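Side-chain contacts in aspartate aminotransferase (Giardia lamblia, PDB 3MEB), which probably catalyses the reversible transfer of an amino group between L-aspartate and 2-oxoglutarate, with pyridoxal 5'-phosphate as cofactor and as a homodimer: residues 134-139 against 204-209; 148-153 against 157-162; 403-408 against 434-439. All coordinates share one frame; numbering follows the deposited sequence.

Interaction 1 of 3, residues 134-139 against 204-209; sequences IGFEFL and IFLFHA
L139 and I204 carry most of this contact, in which helix 127-142 lies against the central seven-stranded mixed sheet that forms the core of the large domain in fold-type I pyridoxal-phosphate enzymes. The segments pair here through carbon alone. L139 points from the helix toward strand 204-208, and its CG stands beside the backbone N, anti to the carbonyl carbon (chi1 -65°). From there its CD1 methyl reaches both ends of the isoleucine fork, lying 3.9 Å from I204 CG2 and 4.0 Å from I204 CD1. The second arm also extends back along the leucine, so that I204 CD1 comes within 4.0 Å of L139 CB, and the two side chains cross at a slant rather than end on.

One helical turn earlier, F136 supplies a lighter touch. It leaves its helix at the side, but its ring end comes nearer the strand and meets L206 at the rim, while the two side chains cross nearly perpendicularly. The same phenylalanine packs edge-to-face with F148 and with F239, both on strands of the sheet, and it touches I161 of helix 157-166. E137 of the same helix forms a salt bridge with K164 of the second subunit. The side chain of L206 lies about 8 Å from the bound cofactor, and its methyl CD1 sits near the plane of the F136 ring, 4.2 Å from F136 CE1.

Interaction 2 of 3, residues 148-153 against 157-162; sequences FYMPST and NHYGIY
M150 reaches from strand 148-151 into the flank of helix 157-166, and its path can be followed atom by atom. CB points at the helix, and CG leaves it beside the backbone N. A bend at chi2 (-122°) then puts SD 4.0 Å from H158 CB and 4.2 Å from Y159 CE1, a Met-aromatic contact oblique to the ring, 56° off its normal. The extended last bond carries CE on to 3.5 Å from Y162 CB and 3.8 Å from H158 O. Strand and helix run nearly antiparallel, as the first two elements of a beta-alpha-beta unit completed by strand 174-176. F148 and Y162 lie alongside each other, their tips running opposite ways. Y162 CE2 approaches F148 CB at 3.7 Å, while Y162 CD2 lies over one face of the phenylalanine, toward its rim; the ring planes stand 59° apart. Two waters link strand backbone atoms to tyrosine hydroxyls: F148 N donates to one, which donates to Y162 OH, itself also bonded to V171 O; the other donates to P151 O while accepting from Y159 OH at 2.6 Å. The side chain of H158, about 4 Å from the bound cofactor, hydrogen-bonds through NE2 to OD2 of the pocket residue D241.

Interaction 3 of 3, residues 403-408 against 434-439; sequences DYLKEK and AEAIHD
The Y404 ring has K408 CB over one face, 3.9 Å above its plane and displaced toward the rim, and the carboxylate of D439 at its edge. D439 OD2 lies in the plane of the ring and accepts a hydrogen bond from Y404 OH at 2.8 Å. It also comes within 3.4 Å of Y404 CE2. Relative to the carboxylate, however, the hydroxyl lies above the plane, 36° out of it, and the two flat groups are turned 61° apart. Both side chains leave their helices with CG anti to the backbone N, which brings their ends together at about a right angle. D439 has further partners: OD2 accepts from W409 NE1, and OD1 forms a salt bridge with K443 NZ. These bonds probably fix the carboxylate and favour its charged form. Next to this polar pair, L405 CD2 packs 3.6 Å from A436 CB and 3.5 Å from A436 O. The small alanine lies at the closest approach of the backbones, and the axes of the two segments cross at 122°. Helices 399-409 and 430-443 thus meet beside strand 411-413, whose I411 touches A436 and whose L413 touches L405, while helix 340-370 packs against I437.

Overall arrangement
Interactions 1 and 2 are both buried and share one sheet: strands 204-208 and 148-151 are neighbours, joined by backbone hydrogen bonds between Y149 and both I204 and L206, and the centres of the two contacts lie 9 Å apart. Interaction 1 is purely apolar, whereas interaction 2, closer to the cofactor, mixes sulfur, aromatic rings and bridging waters. Both segment pairs also border the second subunit. Interaction 3 lies about 38 Å from interaction 1, centre to centre, far from the cofactor. There two helices combine a buried leucine-alanine contact with a direct tyrosine-aspartate bond between partly exposed residues.

Interaction 1 of 3, residues 134-139 against 204-209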
loop_
_atom_site.group_PDB
_atom_site.type_symbol
_atom_site.label_atom_id
_atom_site.label_comp_id
_atom_site.label_asym_id
_atom_site.label_seq_id
_atom_site.Cartn_x
_atom_site.Cartn_y
_atom_site.Cartn_z
ATOM N N ILE A 134 2.560 6.648 -7.338
ATOM C CA ILE A 134 3.201 5.851 -8.394
ATOM C C ILE A 134 3.199 6.599 -9.731
ATOM O O ILE A 134 4.195 6.553 -10.473
ATOM C CB ILE A 134 2.552 4.448 -8.549
ATOM C CG1 ILE A 134 2.832 3.606 -7.300
ATOM C CG2 ILE A 134 3.100 3.716 -9.807
ATOM C CD1 ILE A 134 4.326 3.247 -7.097
ATOM N N GLY A 135 2.120 7.334 -9.991
ATOM C CA GLY A 135 2.002 8.101 -11.221
ATOM C C GLY A 135 2.928 9.325 -11.231
ATOM O O GLY A 135 3.623 9.588 -12.229
ATOM N N PHE A 136 3.023 10.019 -10.099
ATOM C CA PHE A 136 4.009 11.121 -9.949
ATOM C C PHE A 136 5.450 10.626 -10.173
ATOM O O PHE A 136 6.260 11.248 -10.914
ATOM C CB PHE A 136 3.897 11.759 -8.561
ATOM C CG PHE A 136 2.714 12.668 -8.371
ATOM C CD1 PHE A 136 1.613 12.642 -9.223
ATOM C CD2 PHE A 136 2.679 13.536 -7.282
ATOM C CE1 PHE A 136 0.513 13.468 -8.987
ATOM C CE2 PHE A 136 1.581 14.346 -7.053
ATOM C CZ PHE A 136 0.508 14.310 -7.899
ATOM N N GLU A 137 5.798 9.528 -9.509
ATOM C CA GLU A 137 7.111 8.941 -9.645
ATOM C C GLU A 137 7.333 8.419 -11.066
ATOM O O GLU A 137 8.425 8.569 -11.626
ATOM C CB GLU A 137 7.315 7.799 -8.641
ATOM C CG GLU A 137 8.625 7.053 -8.796
ATOM C CD GLU A 137 8.728 5.867 -7.858
ATOM O OE1 GLU A 137 7.758 5.052 -7.747
ATOM O OE2 GLU A 137 9.808 5.718 -7.258
ATOM N N PHE A 138 6.301 7.851 -11.663
ATOM C CA PHE A 138 6.390 7.365 -13.058
ATOM C C PHE A 138 6.868 8.490 -13.989
ATOM O O PHE A 138 7.769 8.321 -14.791
ATOM C CB PHE A 138 5.025 6.827 -13.486
ATOM C CG PHE A 138 4.959 6.340 -14.923
ATOM C CD1 PHE A 138 5.232 5.016 -15.228
ATOM C CD2 PHE A 138 4.546 7.183 -15.936
ATOM C CE1 PHE A 138 5.139 4.538 -16.559
ATOM C CE2 PHE A 138 4.464 6.721 -17.274
ATOM C CZ PHE A 138 4.763 5.394 -17.582
ATOM N N LEU A 139 6.247 9.650 -13.870
ATOM C CA LEU A 139 6.591 10.774 -14.726
ATOM C C LEU A 139 7.910 11.410 -14.333
ATOM O O LEU A 139 8.680 11.833 -15.222
ATOM C CB LEU A 139 5.456 11.816 -14.721
ATOM C CG LEU A 139 4.116 11.369 -15.330
ATOM C CD1 LEU A 139 3.039 12.414 -15.140
ATOM C CD2 LEU A 139 4.299 10.991 -16.820
ATOM N N ILE A 204 3.383 19.076 -17.336
ATOM C CA ILE A 204 2.392 18.186 -16.742
ATOM C C ILE A 204 1.403 19.029 -15.930
ATOM O O ILE A 204 1.829 19.870 -15.127
ATOM C CB ILE A 204 3.064 17.156 -15.806
ATOM C CG1 ILE A 204 4.122 16.333 -16.542
ATOM C CG2 ILE A 204 2.022 16.215 -15.166
ATOM C CD1 ILE A 204 5.208 15.726 -15.624
ATOM N N PHE A 205 0.105 18.842 -16.157
ATOM C CA PHE A 205 -0.908 19.594 -15.424
ATOM C C PHE A 205 -1.750 18.648 -14.651
ATOM O O PHE A 205 -2.324 17.728 -15.225
ATOM C CB PHE A 205 -1.767 20.460 -16.378
ATOM C CG PHE A 205 -1.018 21.644 -16.896
ATOM C CD1 PHE A 205 -1.067 22.852 -16.247
ATOM C CD2 PHE A 205 -0.146 21.506 -17.968
ATOM C CE1 PHE A 205 -0.307 23.914 -16.695
ATOM C CE2 PHE A 205 0.600 22.572 -18.420
ATOM C CZ PHE A 205 0.509 23.771 -17.781
ATOM N N LEU A 206 -1.802 18.857 -13.339
ATOM C CA LEU A 206 -2.689 18.080 -12.484
ATOM C C LEU A 206 -4.066 18.714 -12.518
ATOM O O LEU A 206 -4.197 19.947 -12.326
ATOM C CB LEU A 206 -2.147 18.067 -11.043
ATOM C CG LEU A 206 -2.856 17.185 -10.024
ATOM C CD1 LEU A 206 -2.743 15.685 -10.330
ATOM C CD2 LEU A 206 -2.261 17.498 -8.638
ATOM N N PHE A 207 -5.071 17.891 -12.819
ATOM C CA PHE A 207 -6.455 18.333 -12.925
ATOM C C PHE A 207 -7.279 17.442 -12.060
ATOM O O PHE A 207 -7.028 16.237 -11.987
ATOM C CB PHE A 207 -7.012 18.144 -14.345
ATOM C CG PHE A 207 -6.459 19.084 -15.355
ATOM C CD1 PHE A 207 -6.666 20.456 -15.239
ATOM C CD2 PHE A 207 -5.730 18.605 -16.431
ATOM C CE1 PHE A 207 -6.114 21.344 -16.201
ATOM C CE2 PHE A 207 -5.212 19.454 -17.385
ATOM C CZ PHE A 207 -5.398 20.827 -17.272
ATOM N N HIS A 208 -8.255 18.005 -11.396
ATOM C CA HIS A 208 -9.325 17.194 -10.800
ATOM C C HIS A 208 -10.370 16.920 -11.878
ATOM O O HIS A 208 -10.816 17.837 -12.570
ATOM C CB HIS A 208 -9.960 17.943 -9.636
ATOM C CG HIS A 208 -9.010 18.282 -8.538
ATOM N ND1 HIS A 208 -9.306 18.080 -7.211
ATOM C CD2 HIS A 208 -7.794 18.891 -8.561
ATOM C CE1 HIS A 208 -8.303 18.510 -6.464
ATOM N NE2 HIS A 208 -7.377 19.026 -7.257
ATOM N N ALA A 209 -10.780 15.668 -12.023
ATOM C CA ALA A 209 -11.691 15.264 -13.100
ATOM C C ALA A 209 -13.076 15.904 -12.949
ATOM O O ALA A 209 -13.708 16.322 -13.941
ATOM C CB ALA A 209 -11.810 13.725 -13.115
#

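Interaction 2 of 3, residues 148-153 against 157-162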
loop_
_atom_site.group_PDB
_atom_site.type_symbol
_atom_site.label_atom_id
_atom_site.label_comp_id
_atom_site.label_asym_id
_atom_site.label_seq_id
_atom_site.Cartn_x
_atom_site.Cartn_y
_atom_site.Cartn_z
ATOM N N PHE A 148 5.857 20.448 -13.444
ATOM C CA PHE A 148 4.592 19.924 -12.933
ATOM C C PHE A 148 3.766 21.078 -12.368
ATOM O O PHE A 148 4.271 21.820 -11.515
ATOM C CB PHE A 148 4.879 18.947 -11.814
ATOM C CG PHE A 148 3.709 18.099 -11.445
ATOM C CD1 PHE A 148 2.701 18.601 -10.640
ATOM C CD2 PHE A 148 3.629 16.784 -11.892
ATOM C CE1 PHE A 148 1.613 17.831 -10.306
ATOM C CE2 PHE A 148 2.560 16.006 -11.554
ATOM C CZ PHE A 148 1.554 16.530 -10.736
ATOM N N TYR A 149 2.521 21.214 -12.816
ATOM C CA TYR A 149 1.664 22.357 -12.466
ATOM C C TYR A 149 0.431 21.916 -11.659
ATOM O O TYR A 149 -0.327 21.044 -12.082
ATOM C CB TYR A 149 1.192 23.081 -13.743
ATOM C CG TYR A 149 2.248 23.934 -14.378
ATOM C CD1 TYR A 149 2.255 25.325 -14.225
ATOM C CD2 TYR A 149 3.218 23.375 -15.160
ATOM C CE1 TYR A 149 3.230 26.107 -14.822
ATOM C CE2 TYR A 149 4.207 24.173 -15.758
ATOM C CZ TYR A 149 4.207 25.504 -15.586
ATOM O OH TYR A 149 5.210 26.228 -16.193
ATOM N N MET A 150 0.265 22.476 -10.472
ATOM C CA MET A 150 -0.903 22.194 -9.658
ATOM C C MET A 150 -1.895 23.329 -9.794
ATOM O O MET A 150 -1.481 24.454 -10.006
ATOM C CB MET A 150 -0.534 22.110 -8.197
ATOM C CG MET A 150 0.641 21.231 -7.877
ATOM S SD MET A 150 0.154 19.968 -6.747
ATOM C CE MET A 150 1.737 19.148 -6.457
ATOM N N PRO A 151 -3.213 23.054 -9.660
ATOM C CA PRO A 151 -4.118 24.197 -9.508
ATOM C C PRO A 151 -3.769 24.982 -8.219
ATOM O O PRO A 151 -3.241 24.373 -7.243
ATOM C CB PRO A 151 -5.494 23.539 -9.401
ATOM C CG PRO A 151 -5.195 22.128 -8.913
ATOM C CD PRO A 151 -3.898 21.768 -9.471
ATOM N N SER A 152 -4.009 26.303 -8.214
ATOM C CA SER A 152 -3.586 27.153 -7.089
ATOM C C SER A 152 -4.289 26.831 -5.749
ATOM O O SER A 152 -3.786 27.191 -4.671
ATOM C CB SER A 152 -3.707 28.643 -7.430
ATOM O OG SER A 152 -5.019 28.976 -7.857
ATOM N N THR A 153 -5.449 26.179 -5.844
ATOM C CA THR A 153 -6.102 25.532 -4.727
ATOM C C THR A 153 -6.274 24.074 -5.119
ATOM O O THR A 153 -6.721 23.779 -6.231
ATOM C CB THR A 153 -7.495 26.196 -4.474
ATOM O OG1 THR A 153 -7.268 27.523 -3.987
ATOM C CG2 THR A 153 -8.304 25.467 -3.468
ATOM N N ASN A 157 -2.914 17.081 0.476
ATOM C CA ASN A 157 -1.978 15.970 0.422
ATOM C C ASN A 157 -1.226 15.871 -0.894
ATOM O O ASN A 157 -0.154 15.205 -0.942
ATOM C CB ASN A 157 -2.652 14.631 0.727
ATOM C CG ASN A 157 -1.640 13.547 1.096
ATOM O OD1 ASN A 157 -0.570 13.858 1.693
ATOM N ND2 ASN A 157 -1.981 12.269 0.797
ATOM N N HIS A 158 -1.763 16.497 -1.951
ATOM C CA HIS A 158 -1.048 16.566 -3.202
ATOM C C HIS A 158 0.362 17.161 -3.000
ATOM O O HIS A 158 1.321 16.692 -3.634
ATOM C CB HIS A 158 -1.756 17.419 -4.282
ATOM C CG HIS A 158 -2.932 16.776 -4.945
ATOM N ND1 HIS A 158 -3.941 17.527 -5.523
ATOM C CD2 HIS A 158 -3.254 15.480 -5.166
ATOM C CE1 HIS A 158 -4.844 16.714 -6.037
ATOM N NE2 HIS A 158 -4.439 15.469 -5.866
ATOM N N TYR A 159 0.485 18.178 -2.152
ATOM C CA TYR A 159 1.788 18.825 -1.942
ATOM C C TYR A 159 2.752 17.835 -1.322
ATOM O O TYR A 159 3.924 17.846 -1.633
ATOM C CB TYR A 159 1.698 20.061 -1.029
ATOM C CG TYR A 159 0.782 21.129 -1.586
ATOM C CD1 TYR A 159 0.922 21.584 -2.890
ATOM C CD2 TYR A 159 -0.235 21.677 -0.808
ATOM C CE1 TYR A 159 0.052 22.548 -3.409
ATOM C CE2 TYR A 159 -1.095 22.634 -1.322
ATOM C CZ TYR A 159 -0.950 23.062 -2.610
ATOM O OH TYR A 159 -1.813 24.026 -3.067
ATOM N N GLY A 160 2.254 16.997 -0.424
ATOM C CA GLY A 160 3.123 16.029 0.260
ATOM C C GLY A 160 3.501 14.845 -0.611
ATOM O O GLY A 160 4.612 14.355 -0.554
ATOM N N ILE A 161 2.537 14.352 -1.380
ATOM C CA ILE A 161 2.769 13.285 -2.328
ATOM C C ILE A 161 3.841 13.785 -3.271
ATOM O O ILE A 161 4.826 13.089 -3.536
ATOM C CB ILE A 161 1.504 12.911 -3.101
ATOM C CG1 ILE A 161 0.428 12.379 -2.140
ATOM C CG2 ILE A 161 1.846 11.855 -4.164
ATOM C CD1 ILE A 161 -1.005 12.490 -2.633
ATOM N N TYR A 162 3.653 15.017 -3.749
ATOM C CA TYR A 162 4.645 15.654 -4.606
ATOM C C TYR A 162 6.008 15.772 -3.924
ATOM O O TYR A 162 7.042 15.451 -4.536
ATOM C CB TYR A 162 4.161 17.028 -5.085
ATOM C CG TYR A 162 5.102 17.661 -6.061
ATOM C CD1 TYR A 162 6.201 18.370 -5.607
ATOM C CD2 TYR A 162 4.910 17.550 -7.448
ATOM C CE1 TYR A 162 7.109 18.954 -6.490
ATOM C CE2 TYR A 162 5.809 18.147 -8.338
ATOM C CZ TYR A 162 6.910 18.843 -7.847
ATOM O OH TYR A 162 7.844 19.473 -8.665
HETATM O O HOH W 1 7.967 21.090 -11.464
HETATM O O HOH W 2 -1.090 24.669 -5.435
#

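Interaction 3 of 3, residues 403-408 against 434-439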
loop_
_atom_site.group_PDB
_atom_site.type_symbol
_atom_site.label_atom_id
_atom_site.label_comp_id
_atom_site.label_asym_id
_atom_site.label_seq_id
_atom_site.Cartn_x
_atom_site.Cartn_y
_atom_site.Cartn_z
ATOM N N ASP A 403 -12.420 27.066 14.674
ATOM C CA ASP A 403 -11.988 26.732 16.050
ATOM C C ASP A 403 -13.119 26.964 17.074
ATOM O O ASP A 403 -13.296 26.183 18.018
ATOM C CB ASP A 403 -10.797 27.574 16.474
ATOM C CG ASP A 403 -9.490 27.174 15.809
ATOM O OD1 ASP A 403 -9.305 25.998 15.351
ATOM O OD2 ASP A 403 -8.602 28.081 15.803
ATOM N N TYR A 404 -13.859 28.055 16.909
ATOM C CA TYR A 404 -14.985 28.348 17.780
ATOM C C TYR A 404 -16.056 27.253 17.647
ATOM O O TYR A 404 -16.592 26.789 18.642
ATOM C CB TYR A 404 -15.576 29.738 17.468
ATOM C CG TYR A 404 -16.726 30.159 18.364
ATOM C CD1 TYR A 404 -16.491 30.802 19.581
ATOM C CD2 TYR A 404 -18.044 29.879 18.016
ATOM C CE1 TYR A 404 -17.539 31.169 20.411
ATOM C CE2 TYR A 404 -19.090 30.240 18.839
ATOM C CZ TYR A 404 -18.831 30.883 20.035
ATOM O OH TYR A 404 -19.867 31.234 20.866
ATOM N N LEU A 405 -16.373 26.848 16.412
ATOM C CA LEU A 405 -17.411 25.816 16.206
ATOM C C LEU A 405 -17.044 24.488 16.865
ATOM O O LEU A 405 -17.902 23.786 17.404
ATOM C CB LEU A 405 -17.691 25.601 14.714
ATOM C CG LEU A 405 -18.469 26.766 14.090
ATOM C CD1 LEU A 405 -18.381 26.728 12.566
ATOM C CD2 LEU A 405 -19.904 26.737 14.548
ATOM N N LYS A 406 -15.769 24.137 16.775
ATOM C CA LYS A 406 -15.251 22.967 17.443
ATOM C C LYS A 406 -15.361 23.097 18.977
ATOM O O LYS A 406 -15.933 22.210 19.610
ATOM C CB LYS A 406 -13.788 22.718 17.024
ATOM C CG LYS A 406 -13.099 21.688 17.857
ATOM C CD LYS A 406 -11.718 21.288 17.287
ATOM C CE LYS A 406 -10.663 22.389 17.422
ATOM N NZ LYS A 406 -9.263 21.810 17.313
ATOM N N GLU A 407 -14.818 24.171 19.561
ATOM C CA GLU A 407 -14.739 24.307 21.052
ATOM C C GLU A 407 -16.098 24.497 21.715
ATOM O O GLU A 407 -16.373 23.905 22.757
ATOM C CB GLU A 407 -13.884 25.509 21.535
ATOM C CG GLU A 407 -12.498 25.750 20.953
ATOM C CD GLU A 407 -11.551 24.600 21.149
ATOM O OE1 GLU A 407 -11.909 23.650 21.883
ATOM O OE2 GLU A 407 -10.437 24.648 20.564
ATOM N N LYS A 408 -16.899 25.397 21.152
ATOM C CA LYS A 408 -18.194 25.757 21.729
ATOM C C LYS A 408 -19.339 24.852 21.266
ATOM O O LYS A 408 -20.270 24.654 22.029
ATOM C CB LYS A 408 -18.536 27.207 21.401
ATOM N N ALA A 434 -26.648 25.048 11.697
ATOM C CA ALA A 434 -26.975 26.430 11.324
ATOM C C ALA A 434 -27.009 27.417 12.545
ATOM O O ALA A 434 -26.422 28.498 12.488
ATOM C CB ALA A 434 -28.273 26.455 10.548
ATOM N N GLU A 435 -27.674 27.024 13.631
ATOM C CA GLU A 435 -27.619 27.790 14.902
ATOM C C GLU A 435 -26.192 28.072 15.361
ATOM O O GLU A 435 -25.885 29.168 15.829
ATOM C CB GLU A 435 -28.335 27.028 16.023
ATOM C CG GLU A 435 -28.388 27.786 17.311
ATOM C CD GLU A 435 -29.151 27.047 18.389
ATOM O OE1 GLU A 435 -29.480 25.855 18.195
ATOM O OE2 GLU A 435 -29.418 27.665 19.436
ATOM N N ALA A 436 -25.321 27.079 15.229
ATOM C CA ALA A 436 -23.931 27.235 15.612
ATOM C C ALA A 436 -23.209 28.208 14.709
ATOM O O ALA A 436 -22.443 29.030 15.176
ATOM C CB ALA A 436 -23.197 25.864 15.628
ATOM N N ILE A 437 -23.436 28.101 13.407
ATOM C CA ILE A 437 -22.795 28.995 12.444
ATOM C C ILE A 437 -23.271 30.448 12.678
ATOM O O ILE A 437 -22.478 31.410 12.602
ATOM C CB ILE A 437 -23.070 28.517 10.987
ATOM C CG1 ILE A 437 -22.296 27.201 10.720
ATOM C CG2 ILE A 437 -22.667 29.589 10.003
ATOM C CD1 ILE A 437 -22.606 26.520 9.415
ATOM N N HIS A 438 -24.549 30.588 13.012
ATOM C CA HIS A 438 -25.120 31.902 13.282
ATOM C C HIS A 438 -24.462 32.547 14.492
ATOM O O HIS A 438 -24.107 33.727 14.470
ATOM C CB HIS A 438 -26.627 31.785 13.465
ATOM C CG HIS A 438 -27.318 33.095 13.630
ATOM N ND1 HIS A 438 -27.820 33.806 12.565
ATOM C CD2 HIS A 438 -27.587 33.830 14.736
ATOM C CE1 HIS A 438 -28.381 34.921 13.006
ATOM N NE2 HIS A 438 -28.247 34.964 14.320
ATOM N N ASP A 439 -24.239 31.732 15.513
ATOM C CA ASP A 439 -23.610 32.156 16.742
ATOM C C ASP A 439 -22.172 32.584 16.470
ATOM O O ASP A 439 -21.777 33.684 16.858
ATOM C CB ASP A 439 -23.652 31.018 17.755
ATOM C CG ASP A 439 -23.063 31.408 19.076
ATOM O OD1 ASP A 439 -23.331 32.546 19.494
ATOM O OD2 ASP A 439 -22.335 30.578 19.675
#